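Local coordinates for protein alpha-1,3-glucanase (Paenibacillus glycanilyticus, PDB 6K0P) that probably hydrolyses alpha-1,3-glucan as a member of glycoside hydrolase family 87 and binds the alpha-1,3-linked disaccharide nigerose at several places on the catalytic domain, at residues A[300-305]-A[322-327]; A[514-519]-A[546-551]. The protein carries 1 engineered substitution. All coordinates share one frame; numbering follows the deposited sequence. Where two conformers were deposited one is given.

Both contacts join parallel strands of neighbouring coils in the same beta-helix, and their centres lie about 34 Å apart. Contact 1 is a core contact, with ten of its twelve residues buried. It pairs strands 297-304 and 319-326 where another part of the chain, strand 137-143 among it, packs against the beta-helix. Charged groups, a tryptophan and ordered waters fill that interface. Contact 2 pairs the ends of strands 512-515 and 544-547 and the turns that follow, and it is largely a surface contact. Charged groups matter less there. Asparagine amides and prolines repeat from one coil to the next instead.

Contact 1. Residues A[300-305]-A[322-327]; sequences NIWVEH and NNRIKN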
loop_
_atom_site.group_PDB
_atom_site.type_symbol
_atom_site.label_atom_id
_atom_site.label_comp_id
_atom_site.label_asym_id
_atom_site.label_seq_id
_atom_site.Cartn_x
_atom_site.Cartn_y
_atom_site.Cartn_z
ATOM N N ASN A 300 10.408 -10.816 -5.367
ATOM C CA ASN A 300 10.422 -11.505 -4.070
ATOM C C ASN A 300 11.309 -10.783 -3.055
ATOM O O ASN A 300 12.115 -11.396 -2.347
ATOM C CB ASN A 300 10.829 -12.974 -4.227
ATOM C CG ASN A 300 10.650 -13.786 -2.944
ATOM O OD1 ASN A 300 9.706 -13.564 -2.162
ATOM N ND2 ASN A 300 11.561 -14.734 -2.719
ATOM N N ILE A 301 11.187 -9.460 -3.002
ATOM C CA ILE A 301 11.819 -8.697 -1.936
ATOM C C ILE A 301 10.750 -8.130 -1.009
ATOM O O ILE A 301 9.595 -7.910 -1.398
ATOM C CB ILE A 301 12.841 -7.634 -2.392
ATOM C CG1 ILE A 301 12.156 -6.412 -2.978
ATOM C CG2 ILE A 301 13.862 -8.236 -3.386
ATOM C CD1 ILE A 301 13.117 -5.234 -3.107
ATOM N N TRP A 302 11.143 -7.933 0.247
ATOM C CA TRP A 302 10.275 -7.447 1.314
ATOM C C TRP A 302 10.964 -6.217 1.888
ATOM O O TRP A 302 12.096 -6.309 2.371
ATOM C CB TRP A 302 10.133 -8.571 2.347
ATOM C CG TRP A 302 9.475 -8.276 3.678
ATOM C CD1 TRP A 302 8.959 -7.089 4.136
ATOM C CD2 TRP A 302 9.275 -9.231 4.723
ATOM N NE1 TRP A 302 8.454 -7.257 5.413
ATOM C CE2 TRP A 302 8.649 -8.563 5.794
ATOM C CE3 TRP A 302 9.575 -10.592 4.857
ATOM C CZ2 TRP A 302 8.317 -9.211 6.983
ATOM C CZ3 TRP A 302 9.248 -11.233 6.042
ATOM C CH2 TRP A 302 8.623 -10.542 7.088
ATOM N N VAL A 303 10.324 -5.052 1.766
ATOM C CA VAL A 303 10.934 -3.774 2.119
ATOM C C VAL A 303 10.027 -3.048 3.105
ATOM O O VAL A 303 8.806 -2.997 2.908
ATOM C CB VAL A 303 11.159 -2.925 0.849
ATOM C CG1 VAL A 303 11.761 -1.586 1.176
ATOM C CG2 VAL A 303 12.040 -3.678 -0.133
ATOM N N GLU A 304 10.628 -2.481 4.153
ATOM C CA GLU A 304 9.916 -1.712 5.167
ATOM C C GLU A 304 10.722 -0.497 5.591
ATOM O O GLU A 304 11.955 -0.497 5.540
ATOM C CB GLU A 304 9.627 -2.521 6.441
ATOM C CG GLU A 304 8.866 -3.805 6.160
ATOM C CD GLU A 304 7.998 -4.280 7.318
ATOM O OE1 GLU A 304 7.760 -3.515 8.290
ATOM O OE2 GLU A 304 7.516 -5.433 7.241
ATOM N N HIS A 305 10.009 0.543 6.029
ATOM C CA HIS A 305 10.636 1.673 6.725
ATOM C C HIS A 305 11.590 2.446 5.825
ATOM O O HIS A 305 12.620 2.957 6.283
ATOM C CB HIS A 305 11.277 1.250 8.052
ATOM C CG HIS A 305 10.340 0.488 8.931
ATOM N ND1 HIS A 305 10.734 -0.600 9.680
ATOM C CD2 HIS A 305 9.017 0.653 9.163
ATOM C CE1 HIS A 305 9.687 -1.076 10.336
ATOM N NE2 HIS A 305 8.634 -0.334 10.039
ATOM N N ASN A 322 6.055 -10.201 -7.062
ATOM C CA ASN A 322 6.099 -11.025 -5.841
ATOM C C ASN A 322 6.699 -10.292 -4.643
ATOM O O ASN A 322 7.218 -10.929 -3.722
ATOM C CB ASN A 322 6.821 -12.363 -6.059
ATOM C CG ASN A 322 6.172 -13.211 -7.127
ATOM O OD1 ASN A 322 4.999 -13.037 -7.465
ATOM N ND2 ASN A 322 6.941 -14.149 -7.665
ATOM N N ASN A 323 6.622 -8.963 -4.621
ATOM C CA ASN A 323 7.243 -8.188 -3.559
ATOM C C ASN A 323 6.244 -7.875 -2.451
ATOM O O ASN A 323 5.026 -7.916 -2.646
ATOM C CB ASN A 323 7.825 -6.883 -4.107
ATOM C CG ASN A 323 8.870 -7.127 -5.179
ATOM O OD1 ASN A 323 9.865 -7.792 -4.936
ATOM N ND2 ASN A 323 8.635 -6.605 -6.381
ATOM N N ARG A 324 6.792 -7.539 -1.282
ATOM C CA ARG A 324 6.021 -7.096 -0.123
ATOM C C ARG A 324 6.539 -5.725 0.261
ATOM O O ARG A 324 7.736 -5.567 0.520
ATOM C CB ARG A 324 6.214 -8.040 1.067
ATOM C CG ARG A 324 6.203 -9.490 0.700
ATOM C CD ARG A 324 6.543 -10.371 1.887
ATOM N NE ARG A 324 6.751 -11.720 1.398
ATOM C CZ ARG A 324 6.663 -12.814 2.137
ATOM N NH1 ARG A 324 6.386 -12.720 3.429
ATOM N NH2 ARG A 324 6.856 -14.005 1.573
ATOM N N ILE A 325 5.648 -4.740 0.292
ATOM C CA ILE A 325 5.996 -3.362 0.609
ATOM C C ILE A 325 5.178 -3.001 1.836
ATOM O O ILE A 325 3.956 -2.862 1.740
ATOM C CB ILE A 325 5.649 -2.420 -0.546
ATOM C CG1 ILE A 325 6.269 -2.923 -1.849
ATOM C CG2 ILE A 325 6.090 -0.997 -0.220
ATOM C CD1 ILE A 325 5.630 -2.304 -3.080
ATOM N N LYS A 326 5.823 -2.860 2.987
ATOM C CA LYS A 326 5.066 -2.643 4.212
ATOM C C LYS A 326 5.629 -1.486 5.018
ATOM O O LYS A 326 6.848 -1.320 5.127
ATOM C CB LYS A 326 5.006 -3.912 5.077
ATOM C CG LYS A 326 4.118 -5.020 4.489
ATOM C CD LYS A 326 3.924 -6.176 5.483
ATOM C CE LYS A 326 4.966 -7.256 5.291
ATOM N NZ LYS A 326 4.858 -8.279 6.373
ATOM N N ASN A 327 4.725 -0.679 5.580
ATOM C CA ASN A 327 5.088 0.323 6.572
ATOM C C ASN A 327 6.128 1.299 6.017
ATOM O O ASN A 327 7.213 1.488 6.567
ATOM C CB ASN A 327 5.515 -0.355 7.881
ATOM C CG ASN A 327 4.548 -1.446 8.292
ATOM O OD1 ASN A 327 3.335 -1.219 8.346
ATOM N ND2 ASN A 327 5.068 -2.651 8.531
HETATM O O HOH W 1 8.528 -15.370 -0.447
HETATM O O HOH W 2 7.852 -11.843 -1.225
HETATM O O HOH W 3 5.886 -6.869 8.590
#
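Trp302 lies against Arg324 and Lys326 on one face of a parallel strand pair. CD of Arg324 sits above the indole plane, offset toward its rim, and is 4.0 Å from CG of Trp302. The ring and guanidinium planes are 15° apart. CG of Trp302 is anti to its backbone N (chi1 170°), which turns the indole across both long chains. CE of Lys326 comes within 3.5 Å of NE1 of Trp302. OE2 of Glu304 lies in the ring plane, 2.7 Å from Trp302 NE1, and accepts with its anti lone pair. OE1 of Glu304 is met by ND2 of Asn327 from above the carboxylate plane, at 2.8 Å. An alanine in place of Trp302 would probably open a gap beside Arg324 and leave OE2 of Glu304 without its indole donor. The backbone is closely joined: Arg324 N bonds to Ile301 O at 2.8 Å, and Lys326 N to Val303 O at 3.0 Å. OD1 of Asn323 extends this ladder by accepting from Ile301 N at 2.9 Å.

The Asn300 end is looser and wetter. One water links Asn300 OD1, Asn322 O and Arg324 NE. Asn300 ND2 bonds to Asp270. At the far end another water bridges Glu304 OE2 and Lys326 NZ, whose direct salt bridge is long, at 4.0 Å. Glu173 and Glu171 pair with Arg324 and Lys326, and His305 stacks on Phe107, a glycan-pocket residue. Parallel strands in register on successive coils, with asparagine at the corners, are characteristic of the right-handed beta-helix of pectate lyase-like folds.

Contact 2. Residues A[514-519]-A[546-551]; sequences INNPSR and VNNPGI
Ile514 pairs with Val546 and Asn515 with Asn547 as parallel neighbours, and the backbones stay in step through the turns to Arg519 and Ile551. Asn547 N bonds to Ile514 O, and Asn516 N to Asn547 O, both at 2.8 Å. Past the strands, Gly550 N reaches Pro517 O and Ile551 N reaches Arg519 O.

The Asn515 and Asn547 amides lie side by side, nearly coplanar, as one ladder rung. ND2 of Asn547 gives a nearly straight bond of 2.8 Å to OD1 of Asn515, with the amide planes only 10° apart. The next pair differs: CG of Asn548 is anti to its backbone N (chi1 -169°), and its amide stands 80° from that of Asn516. Its ND2 still reaches Asn516 OD1 at 3.0 Å. The Pro517 and Pro549 rings lie side by side, CG to CB 4.0 Å. CD1 of Ile551 rests over one face of the Arg519 guanidinium, whose NH2 pairs with Asp454. On the other face of the strands from the asparagines, CD1 of Ile514 meets CG2 of Val546.

Asn485 of strand 475-485 accepts from Asn515 ND2 and carries the ladder back one coil. Ile514 packs on Leu492 of strand 490-496, while Val546 touches Trp573 at the C-terminal end.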
loop_
_atom_site.group_PDB
_atom_site.type_symbol
_atom_site.label_atom_id
_atom_site.label_comp_id
_atom_site.label_asym_id
_atom_site.label_seq_id
_atom_site.Cartn_x
_atom_site.Cartn_y
_atom_site.Cartn_z
ATOM N N ILE A 514 -22.075 -2.067 -5.294
ATOM C CA ILE A 514 -21.755 -1.104 -4.247
ATOM C C ILE A 514 -22.626 -1.446 -3.047
ATOM O O ILE A 514 -23.844 -1.222 -3.073
ATOM C CB ILE A 514 -21.989 0.339 -4.706
ATOM C CG1 ILE A 514 -21.099 0.667 -5.917
ATOM C CG2 ILE A 514 -21.726 1.309 -3.554
ATOM C CD1 ILE A 514 -21.602 1.838 -6.762
ATOM N N ASN A 515 -22.014 -1.983 -1.997
ATOM C CA ASN A 515 -22.749 -2.599 -0.896
ATOM C C ASN A 515 -22.606 -1.774 0.372
ATOM O O ASN A 515 -21.488 -1.510 0.825
ATOM C CB ASN A 515 -22.236 -4.017 -0.652
ATOM C CG ASN A 515 -22.399 -4.897 -1.866
ATOM O OD1 ASN A 515 -23.477 -4.960 -2.462
ATOM N ND2 ASN A 515 -21.319 -5.565 -2.263
ATOM N N ASN A 516 -23.743 -1.365 0.939
ATOM C CA ASN A 516 -23.805 -0.645 2.207
ATOM C C ASN A 516 -22.962 0.629 2.260
ATOM O O ASN A 516 -22.287 0.864 3.269
ATOM C CB ASN A 516 -23.398 -1.571 3.361
ATOM C CG ASN A 516 -24.075 -2.924 3.291
ATOM O OD1 ASN A 516 -25.300 -3.012 3.233
ATOM N ND2 ASN A 516 -23.280 -3.987 3.279
ATOM N N PRO A 517 -22.990 1.503 1.251
ATOM C CA PRO A 517 -22.314 2.798 1.419
ATOM C C PRO A 517 -23.071 3.646 2.433
ATOM O O PRO A 517 -24.302 3.691 2.424
ATOM C CB PRO A 517 -22.387 3.413 0.016
ATOM C CG PRO A 517 -23.658 2.867 -0.550
ATOM C CD PRO A 517 -23.813 1.476 0.023
ATOM N N SER A 518 -22.334 4.322 3.317
ATOM C CA SER A 518 -22.995 5.026 4.415
ATOM C C SER A 518 -23.844 6.188 3.920
ATOM O O SER A 518 -24.849 6.536 4.555
ATOM C CB SER A 518 -21.979 5.508 5.450
ATOM O OG SER A 518 -21.331 6.698 5.035
ATOM N N ARG A 519 -23.472 6.791 2.791
ATOM C CA ARG A 519 -24.203 7.927 2.241
ATOM C C ARG A 519 -24.878 7.551 0.927
ATOM O O ARG A 519 -26.096 7.359 0.897
ATOM C CB ARG A 519 -23.303 9.155 2.084
ATOM C CG ARG A 519 -22.609 9.615 3.380
ATOM C CD ARG A 519 -23.517 10.479 4.244
ATOM N NE ARG A 519 -23.811 11.773 3.624
ATOM C CZ ARG A 519 -24.588 12.702 4.168
ATOM N NH1 ARG A 519 -25.149 12.489 5.351
ATOM N NH2 ARG A 519 -24.809 13.843 3.528
ATOM N N VAL A 546 -26.568 -0.822 -6.573
ATOM C CA VAL A 546 -26.354 -0.135 -5.305
ATOM C C VAL A 546 -27.271 -0.783 -4.279
ATOM O O VAL A 546 -28.498 -0.781 -4.449
ATOM C CB VAL A 546 -26.625 1.370 -5.418
ATOM C CG1 VAL A 546 -26.499 2.033 -4.052
ATOM C CG2 VAL A 546 -25.673 2.014 -6.417
ATOM N N ASN A 547 -26.687 -1.335 -3.216
ATOM C CA ASN A 547 -27.435 -2.126 -2.245
ATOM C C ASN A 547 -27.343 -1.485 -0.870
ATOM O O ASN A 547 -26.243 -1.273 -0.349
ATOM C CB ASN A 547 -26.906 -3.558 -2.200
ATOM C CG ASN A 547 -26.960 -4.230 -3.546
ATOM O OD1 ASN A 547 -28.002 -4.231 -4.212
ATOM N ND2 ASN A 547 -25.833 -4.786 -3.975
ATOM N N ASN A 548 -28.495 -1.187 -0.282
ATOM C CA ASN A 548 -28.594 -0.648 1.069
ATOM C C ASN A 548 -27.773 0.623 1.286
ATOM O O ASN A 548 -26.969 0.684 2.228
ATOM C CB ASN A 548 -28.209 -1.728 2.089
ATOM C CG ASN A 548 -28.546 -1.334 3.513
ATOM O OD1 ASN A 548 -29.576 -0.713 3.773
ATOM N ND2 ASN A 548 -27.672 -1.698 4.447
ATOM N N PRO A 549 -27.954 1.668 0.482
ATOM C CA PRO A 549 -27.278 2.933 0.780
ATOM C C PRO A 549 -27.892 3.582 2.010
ATOM O O PRO A 549 -29.091 3.460 2.272
ATOM C CB PRO A 549 -27.538 3.774 -0.474
ATOM C CG PRO A 549 -28.859 3.258 -0.989
ATOM C CD PRO A 549 -28.843 1.780 -0.691
ATOM N N GLY A 550 -27.054 4.287 2.771
ATOM C CA GLY A 550 -27.542 4.939 3.979
ATOM C C GLY A 550 -28.585 6.006 3.698
ATOM O O GLY A 550 -29.564 6.145 4.439
ATOM N N ILE A 551 -28.389 6.782 2.640
ATOM C CA ILE A 551 -29.297 7.871 2.281
ATOM C C ILE A 551 -30.065 7.562 0.999
ATOM O O ILE A 551 -31.289 7.423 1.018
ATOM C CB ILE A 551 -28.552 9.219 2.193
ATOM C CG1 ILE A 551 -27.842 9.491 3.512
ATOM C CG2 ILE A 551 -29.517 10.350 1.850
ATOM C CD1 ILE A 551 -27.055 10.723 3.492
#